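Local coordinates for protein desmoplakin (Homo sapiens, PDB 3R6N) that probably forms part of the rigid, spectrin-repeat rod of the plakin domain through which desmoplakin serves cell adhesion at desmosomes, at residues A[118-126]-A[270-278]; A[284-292]-A[327-336]. All blocks are in the same frame, centred on the assembly; numbering follows the deposited sequence.

Contact 1. Residues A[118-126]-A[270-278]; sequences LYDWSDKNT and QLKPRNPDY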
loop_
_atom_site.group_PDB
_atom_site.type_symbol
_atom_site.label_atom_id
_atom_site.label_comp_id
_atom_site.label_asym_id
_atom_site.label_seq_id
_atom_site.Cartn_x
_atom_site.Cartn_y
_atom_site.Cartn_z
ATOM N N LEU A 118 -7.475 -11.892 8.623
ATOM C CA LEU A 118 -8.172 -11.209 9.711
ATOM C C LEU A 118 -7.530 -9.885 10.119
ATOM O O LEU A 118 -8.017 -9.215 11.028
ATOM C CB LEU A 118 -8.256 -12.117 10.937
ATOM C CG LEU A 118 -9.164 -13.340 10.827
ATOM C CD1 LEU A 118 -9.045 -14.202 12.070
ATOM C CD2 LEU A 118 -10.605 -12.910 10.600
ATOM N N TYR A 119 -6.439 -9.513 9.457
ATOM C CA TYR A 119 -5.745 -8.270 9.772
ATOM C C TYR A 119 -6.608 -7.058 9.447
ATOM O O TYR A 119 -7.388 -7.078 8.499
ATOM C CB TYR A 119 -4.419 -8.185 9.017
ATOM C CG TYR A 119 -3.462 -7.168 9.592
ATOM C CD1 TYR A 119 -2.788 -7.420 10.778
ATOM C CD2 TYR A 119 -3.227 -5.961 8.948
ATOM C CE1 TYR A 119 -1.914 -6.501 11.313
ATOM C CE2 TYR A 119 -2.350 -5.033 9.474
ATOM C CZ TYR A 119 -1.696 -5.308 10.658
ATOM O OH TYR A 119 -0.819 -4.391 11.196
ATOM N N ASP A 120 -6.463 -6.002 10.244
ATOM C CA ASP A 120 -7.227 -4.769 10.059
ATOM C C ASP A 120 -6.407 -3.717 9.309
ATOM O O ASP A 120 -5.372 -3.266 9.799
ATOM C CB ASP A 120 -7.678 -4.228 11.419
ATOM C CG ASP A 120 -8.494 -2.957 11.305
ATOM O OD1 ASP A 120 -9.067 -2.713 10.221
ATOM O OD2 ASP A 120 -8.566 -2.204 12.303
ATOM N N TRP A 121 -6.870 -3.330 8.122
ATOM C CA TRP A 121 -6.144 -2.368 7.290
ATOM C C TRP A 121 -6.833 -1.009 7.204
ATOM O O TRP A 121 -6.485 -0.178 6.360
ATOM C CB TRP A 121 -5.937 -2.907 5.875
ATOM C CG TRP A 121 -4.953 -4.025 5.786
ATOM C CD1 TRP A 121 -5.228 -5.342 5.557
ATOM C CD2 TRP A 121 -3.529 -3.929 5.916
ATOM N NE1 TRP A 121 -4.063 -6.072 5.538
ATOM C CE2 TRP A 121 -3.007 -5.228 5.758
ATOM C CE3 TRP A 121 -2.645 -2.870 6.152
ATOM C CZ2 TRP A 121 -1.645 -5.497 5.831
ATOM C CZ3 TRP A 121 -1.288 -3.144 6.224
ATOM C CH2 TRP A 121 -0.804 -4.447 6.065
ATOM N N SER A 122 -7.813 -0.786 8.072
ATOM C CA SER A 122 -8.533 0.482 8.104
ATOM C C SER A 122 -7.652 1.586 8.675
ATOM O O SER A 122 -6.449 1.400 8.874
ATOM C CB SER A 122 -9.779 0.362 8.973
ATOM O OG SER A 122 -9.436 0.082 10.319
ATOM N N ASP A 123 -8.260 2.739 8.934
ATOM C CA ASP A 123 -7.553 3.861 9.537
ATOM C C ASP A 123 -7.300 3.664 11.030
ATOM O O ASP A 123 -6.417 4.301 11.602
ATOM C CB ASP A 123 -8.322 5.160 9.297
ATOM C CG ASP A 123 -9.699 5.155 9.943
ATOM O OD1 ASP A 123 -10.098 6.197 10.510
ATOM O OD2 ASP A 123 -10.383 4.108 9.883
ATOM N N LYS A 124 -8.075 2.785 11.657
ATOM C CA LYS A 124 -7.909 2.490 13.077
ATOM C C LYS A 124 -6.572 1.810 13.366
ATOM O O LYS A 124 -6.100 1.818 14.502
ATOM C CB LYS A 124 -9.040 1.591 13.576
ATOM C CG LYS A 124 -10.444 2.149 13.407
ATOM C CD LYS A 124 -11.476 1.058 13.704
ATOM C CE LYS A 124 -12.904 1.516 13.439
ATOM N NZ LYS A 124 -13.867 0.380 13.579
ATOM N N ASN A 125 -5.971 1.206 12.345
ATOM C CA ASN A 125 -4.681 0.541 12.511
ATOM C C ASN A 125 -3.535 1.413 12.013
ATOM O O ASN A 125 -3.278 1.486 10.812
ATOM C CB ASN A 125 -4.665 -0.809 11.792
ATOM C CG ASN A 125 -3.359 -1.560 11.993
ATOM O OD1 ASN A 125 -2.756 -1.500 13.065
ATOM N ND2 ASN A 125 -2.914 -2.268 10.958
ATOM N N THR A 126 -2.850 2.068 12.945
ATOM C CA THR A 126 -1.783 3.001 12.606
ATOM C C THR A 126 -0.410 2.338 12.618
ATOM O O THR A 126 0.570 2.916 12.140
ATOM C CB THR A 126 -1.756 4.190 13.591
ATOM O OG1 THR A 126 -2.996 4.258 14.308
ATOM C CG2 THR A 126 -1.524 5.493 12.846
ATOM N N GLN A 270 -8.177 5.179 0.155
ATOM C CA GLN A 270 -9.257 5.298 1.131
ATOM C C GLN A 270 -9.250 4.157 2.140
ATOM O O GLN A 270 -9.200 2.988 1.766
ATOM C CB GLN A 270 -10.613 5.346 0.435
ATOM C CG GLN A 270 -10.871 6.628 -0.316
ATOM C CD GLN A 270 -12.344 6.864 -0.571
ATOM O OE1 GLN A 270 -13.173 6.708 0.327
ATOM N NE2 GLN A 270 -12.680 7.244 -1.800
ATOM N N LEU A 271 -9.321 4.502 3.421
ATOM C CA LEU A 271 -9.262 3.510 4.491
ATOM C C LEU A 271 -10.558 3.371 5.292
ATOM O O LEU A 271 -10.936 2.267 5.674
ATOM C CB LEU A 271 -8.098 3.819 5.436
ATOM C CG LEU A 271 -6.769 3.109 5.168
ATOM C CD1 LEU A 271 -6.475 3.039 3.687
ATOM C CD2 LEU A 271 -5.631 3.792 5.915
ATOM N N LYS A 272 -11.236 4.481 5.559
ATOM C CA LYS A 272 -12.425 4.432 6.408
ATOM C C LYS A 272 -13.474 3.423 5.937
ATOM O O LYS A 272 -14.053 2.705 6.753
ATOM C CB LYS A 272 -13.045 5.820 6.568
ATOM C CG LYS A 272 -12.177 6.779 7.355
ATOM C CD LYS A 272 -12.880 8.101 7.582
ATOM C CE LYS A 272 -11.980 9.074 8.317
ATOM N NZ LYS A 272 -11.605 8.556 9.664
ATOM N N PRO A 273 -13.724 3.360 4.621
ATOM C CA PRO A 273 -14.740 2.428 4.117
ATOM C C PRO A 273 -14.427 0.961 4.407
ATOM O O PRO A 273 -15.296 0.107 4.241
ATOM C CB PRO A 273 -14.732 2.692 2.611
ATOM C CG PRO A 273 -14.254 4.097 2.483
ATOM C CD PRO A 273 -13.226 4.256 3.563
ATOM N N ARG A 274 -13.210 0.667 4.843
ATOM C CA ARG A 274 -12.851 -0.707 5.176
ATOM C C ARG A 274 -13.587 -1.177 6.420
ATOM O O ARG A 274 -13.768 -2.381 6.619
ATOM C CB ARG A 274 -11.344 -0.852 5.366
ATOM C CG ARG A 274 -10.539 -0.441 4.161
ATOM C CD ARG A 274 -9.117 -0.947 4.245
ATOM N NE ARG A 274 -9.049 -2.394 4.069
ATOM C CZ ARG A 274 -9.019 -3.000 2.887
ATOM N NH1 ARG A 274 -9.052 -2.288 1.771
ATOM N NH2 ARG A 274 -8.958 -4.321 2.825
ATOM N N ASN A 275 -14.003 -0.224 7.252
ATOM C CA ASN A 275 -14.775 -0.524 8.455
ATOM C C ASN A 275 -16.242 -0.785 8.152
ATOM O O ASN A 275 -16.857 -0.070 7.365
ATOM C CB ASN A 275 -14.659 0.612 9.466
ATOM C CG ASN A 275 -13.279 0.705 10.078
ATOM O OD1 ASN A 275 -12.651 -0.313 10.379
ATOM N ND2 ASN A 275 -12.793 1.933 10.264
ATOM N N PRO A 276 -16.810 -1.808 8.799
ATOM C CA PRO A 276 -18.173 -2.279 8.537
ATOM C C PRO A 276 -19.219 -1.220 8.852
ATOM O O PRO A 276 -20.323 -1.269 8.314
ATOM C CB PRO A 276 -18.318 -3.478 9.485
ATOM C CG PRO A 276 -16.913 -3.864 9.861
ATOM C CD PRO A 276 -16.140 -2.590 9.850
ATOM N N ASP A 277 -18.857 -0.270 9.707
ATOM C CA ASP A 277 -19.782 0.739 10.205
ATOM C C ASP A 277 -19.824 2.024 9.385
ATOM O O ASP A 277 -20.775 2.803 9.501
ATOM C CB ASP A 277 -19.395 1.141 11.630
ATOM C CG ASP A 277 -17.934 1.553 11.747
ATOM O OD1 ASP A 277 -17.103 0.669 12.022
ATOM O OD2 ASP A 277 -17.643 2.744 11.541
ATOM N N TYR A 278 -18.802 2.251 8.564
ATOM C CA TYR A 278 -18.703 3.459 7.735
ATOM C C TYR A 278 -19.880 3.555 6.766
ATOM O O TYR A 278 -20.204 2.593 6.078
ATOM C CB TYR A 278 -17.369 3.467 6.974
ATOM C CG TYR A 278 -17.249 4.507 5.879
ATOM C CD1 TYR A 278 -16.699 5.760 6.134
ATOM C CD2 TYR A 278 -17.663 4.226 4.580
ATOM C CE1 TYR A 278 -16.579 6.708 5.128
ATOM C CE2 TYR A 278 -17.547 5.164 3.570
ATOM C CZ TYR A 278 -17.006 6.401 3.848
ATOM O OH TYR A 278 -16.896 7.328 2.836
#
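The carboxylate oxygen D123 OD1 takes a hydrogen bond from K272 NZ at 2.9 Å, which makes the pair a salt bridge. The ammonium comes from above the carboxylate plane, 45° out of it. K272 starts its side chain away from 118-126, and a bend at its last torsion (chi4 -61°) brings NZ back to the acid. The other oxygen, D123 OD2, lies 3.3 Å from N275 ND2, with carboxylate and amide planes 52° apart.

N275 occupies the centre of the polar side. Its OD1 sits 3.2 Å from S122 OG, while K124, extended beyond CG, approaches from the opposite direction and passes alongside the N275 amide. From there K124 NZ makes a long salt bridge to D277 OD1. S122 is itself fixed within its own loop: D120 OD1 accepts from both S122 N and S122 OG, the two donors lying on the same face of the carboxylate plane, and the first bond defines an Asx turn.

On the other side of the interface the backbone of W121 and S122 packs against the side chains of L271 and R274. W121 O is 3.5 Å from L271 CG, and the same oxygen is bonded by N198 of helix 167-225. R274 runs past it, NE lying 3.6 Å from W121 CB, and bends at chi3; its NH1 and NH2 bond the carbonyls of L333 and S330. S122 and L271 have their CA atoms nearest across the contact. This is a loop-to-loop interface, joining the linker between helices 68-117 and 130-161 to the 3-10 turn 272-274 in the SH3 segment 270-278.

Contact 2. Residues A[284-292]-A[327-336]; sequences IILRALCDY and LVPSVGLIIP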
loop_
_atom_site.group_PDB
_atom_site.type_symbol
_atom_site.label_atom_id
_atom_site.label_comp_id
_atom_site.label_asym_id
_atom_site.label_seq_id
_atom_site.Cartn_x
_atom_site.Cartn_y
_atom_site.Cartn_z
ATOM N N ILE A 284 -18.959 2.620 -3.129
ATOM C CA ILE A 284 -17.538 2.454 -2.865
ATOM C C ILE A 284 -16.852 1.630 -3.954
ATOM O O ILE A 284 -17.170 0.457 -4.153
ATOM C CB ILE A 284 -17.318 1.806 -1.489
ATOM C CG1 ILE A 284 -18.350 2.338 -0.495
ATOM C CG2 ILE A 284 -15.915 2.070 -0.987
ATOM C CD1 ILE A 284 -18.167 1.826 0.912
ATOM N N ILE A 285 -15.916 2.260 -4.659
ATOM C CA ILE A 285 -15.193 1.616 -5.749
ATOM C C ILE A 285 -13.941 0.905 -5.243
ATOM O O ILE A 285 -13.108 1.505 -4.563
ATOM C CB ILE A 285 -14.756 2.642 -6.813
ATOM C CG1 ILE A 285 -15.911 3.581 -7.173
ATOM C CG2 ILE A 285 -14.200 1.934 -8.040
ATOM C CD1 ILE A 285 -17.193 2.873 -7.511
ATOM N N LEU A 286 -13.803 -0.372 -5.583
ATOM C CA LEU A 286 -12.645 -1.152 -5.170
ATOM C C LEU A 286 -11.759 -1.494 -6.367
ATOM O O LEU A 286 -12.184 -1.390 -7.517
ATOM C CB LEU A 286 -13.097 -2.444 -4.483
ATOM C CG LEU A 286 -14.134 -2.306 -3.367
ATOM C CD1 LEU A 286 -14.603 -3.669 -2.903
ATOM C CD2 LEU A 286 -13.569 -1.504 -2.206
ATOM N N ARG A 287 -10.522 -1.891 -6.091
ATOM C CA ARG A 287 -9.650 -2.445 -7.119
ATOM C C ARG A 287 -9.039 -3.740 -6.603
ATOM O O ARG A 287 -8.647 -3.829 -5.439
ATOM C CB ARG A 287 -8.548 -1.462 -7.522
ATOM C CG ARG A 287 -7.682 -1.970 -8.668
ATOM C CD ARG A 287 -6.579 -0.995 -9.068
ATOM N NE ARG A 287 -5.498 -0.932 -8.087
ATOM C CZ ARG A 287 -5.173 0.162 -7.402
ATOM N NH1 ARG A 287 -5.845 1.296 -7.598
ATOM N NH2 ARG A 287 -4.175 0.132 -6.524
ATOM N N ALA A 288 -8.976 -4.749 -7.464
ATOM C CA ALA A 288 -8.406 -6.033 -7.073
ATOM C C ALA A 288 -6.885 -5.960 -7.059
ATOM O O ALA A 288 -6.268 -5.509 -8.021
ATOM C CB ALA A 288 -8.885 -7.134 -7.998
ATOM N N LEU A 289 -6.286 -6.388 -5.952
ATOM C CA LEU A 289 -4.838 -6.331 -5.801
ATOM C C LEU A 289 -4.184 -7.567 -6.411
ATOM O O LEU A 289 -2.993 -7.559 -6.728
ATOM C CB LEU A 289 -4.456 -6.203 -4.324
ATOM C CG LEU A 289 -4.890 -4.937 -3.573
ATOM C CD1 LEU A 289 -4.400 -4.943 -2.121
ATOM C CD2 LEU A 289 -4.411 -3.687 -4.296
ATOM N N CYS A 290 -4.976 -8.620 -6.582
ATOM C CA CYS A 290 -4.482 -9.892 -7.090
ATOM C C CYS A 290 -5.636 -10.747 -7.600
ATOM O O CYS A 290 -6.783 -10.540 -7.215
ATOM C CB CYS A 290 -3.786 -10.642 -5.970
ATOM S SG CYS A 290 -4.926 -11.032 -4.638
ATOM N N ASP A 291 -5.332 -11.712 -8.461
ATOM C CA ASP A 291 -6.348 -12.651 -8.921
ATOM C C ASP A 291 -6.929 -13.436 -7.760
ATOM O O ASP A 291 -6.201 -14.024 -6.959
ATOM C CB ASP A 291 -5.782 -13.636 -9.948
ATOM C CG ASP A 291 -5.369 -12.968 -11.237
ATOM O OD1 ASP A 291 -5.892 -11.877 -11.543
ATOM O OD2 ASP A 291 -4.515 -13.544 -11.942
ATOM N N TYR A 292 -8.252 -13.434 -7.677
ATOM C CA TYR A 292 -8.956 -14.329 -6.777
ATOM C C TYR A 292 -10.041 -15.085 -7.528
ATOM O O TYR A 292 -10.846 -14.492 -8.260
ATOM C CB TYR A 292 -9.558 -13.582 -5.584
ATOM C CG TYR A 292 -10.362 -14.485 -4.680
ATOM C CD1 TYR A 292 -9.738 -15.311 -3.750
ATOM C CD2 TYR A 292 -11.744 -14.535 -4.772
ATOM C CE1 TYR A 292 -10.470 -16.156 -2.930
ATOM C CE2 TYR A 292 -12.485 -15.377 -3.955
ATOM C CZ TYR A 292 -11.843 -16.184 -3.036
ATOM O OH TYR A 292 -12.575 -17.020 -2.223
ATOM N N LEU A 327 -18.212 -13.193 -3.127
ATOM C CA LEU A 327 -17.511 -12.980 -1.869
ATOM C C LEU A 327 -16.019 -13.095 -2.086
ATOM O O LEU A 327 -15.500 -14.194 -2.276
ATOM C CB LEU A 327 -17.935 -14.017 -0.832
ATOM C CG LEU A 327 -19.369 -13.951 -0.325
ATOM C CD1 LEU A 327 -19.673 -15.172 0.520
ATOM C CD2 LEU A 327 -19.581 -12.668 0.463
ATOM N N VAL A 328 -15.324 -11.968 -2.058
ATOM C CA VAL A 328 -13.876 -12.000 -2.182
ATOM C C VAL A 328 -13.219 -11.468 -0.914
ATOM O O VAL A 328 -13.702 -10.513 -0.315
ATOM C CB VAL A 328 -13.376 -11.268 -3.462
ATOM C CG1 VAL A 328 -14.486 -10.439 -4.074
ATOM C CG2 VAL A 328 -12.138 -10.426 -3.176
ATOM N N PRO A 329 -12.126 -12.120 -0.488
ATOM C CA PRO A 329 -11.374 -11.749 0.714
ATOM C C PRO A 329 -10.932 -10.287 0.700
ATOM O O PRO A 329 -10.344 -9.818 -0.275
ATOM C CB PRO A 329 -10.162 -12.677 0.656
ATOM C CG PRO A 329 -10.660 -13.873 -0.074
ATOM C CD PRO A 329 -11.578 -13.329 -1.124
ATOM N N SER A 330 -11.227 -9.586 1.791
ATOM C CA SER A 330 -10.888 -8.179 1.945
ATOM C C SER A 330 -9.418 -7.878 1.657
ATOM O O SER A 330 -9.105 -6.869 1.032
ATOM C CB SER A 330 -11.267 -7.706 3.352
ATOM O OG SER A 330 -10.234 -6.937 3.950
ATOM N N VAL A 331 -8.521 -8.751 2.107
ATOM C CA VAL A 331 -7.090 -8.531 1.915
ATOM C C VAL A 331 -6.758 -8.130 0.489
ATOM O O VAL A 331 -5.946 -7.235 0.263
ATOM C CB VAL A 331 -6.271 -9.794 2.199
ATOM C CG1 VAL A 331 -4.922 -9.415 2.789
ATOM C CG2 VAL A 331 -7.030 -10.728 3.117
ATOM N N GLY A 332 -7.375 -8.816 -0.470
ATOM C CA GLY A 332 -7.070 -8.621 -1.874
ATOM C C GLY A 332 -7.843 -7.500 -2.538
ATOM O O GLY A 332 -7.891 -7.417 -3.764
ATOM N N LEU A 333 -8.446 -6.631 -1.736
ATOM C CA LEU A 333 -9.187 -5.493 -2.269
ATOM C C LEU A 333 -8.755 -4.181 -1.619
ATOM O O LEU A 333 -8.733 -4.060 -0.393
ATOM C CB LEU A 333 -10.689 -5.684 -2.065
ATOM C CG LEU A 333 -11.397 -6.792 -2.836
ATOM C CD1 LEU A 333 -12.765 -7.047 -2.225
ATOM C CD2 LEU A 333 -11.511 -6.438 -4.311
ATOM N N ILE A 334 -8.420 -3.198 -2.444
ATOM C CA ILE A 334 -8.068 -1.876 -1.945
ATOM C C ILE A 334 -9.126 -0.872 -2.392
ATOM O O ILE A 334 -9.959 -1.183 -3.244
ATOM C CB ILE A 334 -6.672 -1.443 -2.444
ATOM C CG1 ILE A 334 -6.094 -0.344 -1.551
ATOM C CG2 ILE A 334 -6.727 -1.000 -3.901
ATOM C CD1 ILE A 334 -4.592 -0.246 -1.625
ATOM N N ILE A 335 -9.105 0.324 -1.808
ATOM C CA ILE A 335 -10.056 1.368 -2.182
ATOM C C ILE A 335 -9.312 2.570 -2.754
ATOM O O ILE A 335 -8.947 3.490 -2.025
ATOM C CB ILE A 335 -10.922 1.812 -0.982
ATOM C CG1 ILE A 335 -11.384 0.596 -0.172
ATOM C CG2 ILE A 335 -12.108 2.638 -1.454
ATOM C CD1 ILE A 335 -12.308 0.931 0.979
ATOM N N PRO A 336 -9.097 2.571 -4.072
ATOM C CA PRO A 336 -8.242 3.566 -4.724
ATOM C C PRO A 336 -8.813 4.982 -4.634
ATOM O O PRO A 336 -10.012 5.148 -4.378
ATOM C CB PRO A 336 -8.230 3.094 -6.177
ATOM C CG PRO A 336 -9.540 2.425 -6.343
ATOM C CD PRO A 336 -9.783 1.714 -5.051
#
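Strand 285-288 runs antiparallel to strand 333-334, with R287 and I334 as a hydrogen-bonded pair and A288 and L333 as the non-hydrogen-bonded pair next to it. R287 N reaches I334 O at 3.0 Å, and I334 N returns a bond to R287 O at 3.1 Å. Beyond the strand, L289 N bonds G332 O at 2.9 Å.

This pairing of the first and last strands of the sheet, reached through the 3-10 segment 330-331, is characteristic of the SH3 fold. On the A288 and L333 face, L286 splits its methyls: CD1 meets L333 CD1, and CD2 packs 3.6 Å from I335 CG1. On the other face R287, its CG anti to the backbone N (chi1 -176°), lies alongside I334 and bends at chi3, so that I334 CG2 lies 3.8 Å above one face of its guanidinium, toward the rim. L289 crosses I334 at about a right angle, L289 CD2 to I334 CG2 at 3.6 Å. Farther along, P329 CD sits over the centre of the Y292 ring, 3.4 Å from the centroid and 11° off the normal, a CH-pi contact.

In the fold
Contact 1 closes along the chain before contact 2 opens, and their centres lie about 13 Å apart. Contact 2 is internal to the SH3 domain, whereas contact 1 ties segment 270-278 of that domain to a loop between two long helices, 144 residues earlier in sequence. The two meet directly: R274 NH1 is 2.8 Å from L333 O and Q270 N is 2.9 Å from I335 O, both probable hydrogen bonds, while P273 packs on I284 and I335. Helix 167-225 touches both, through W121 and L271 in one and L289 and I334 in the other. The SH3 domain is thus seated against the helical rod, consistent with the rigidity reported for this fragment.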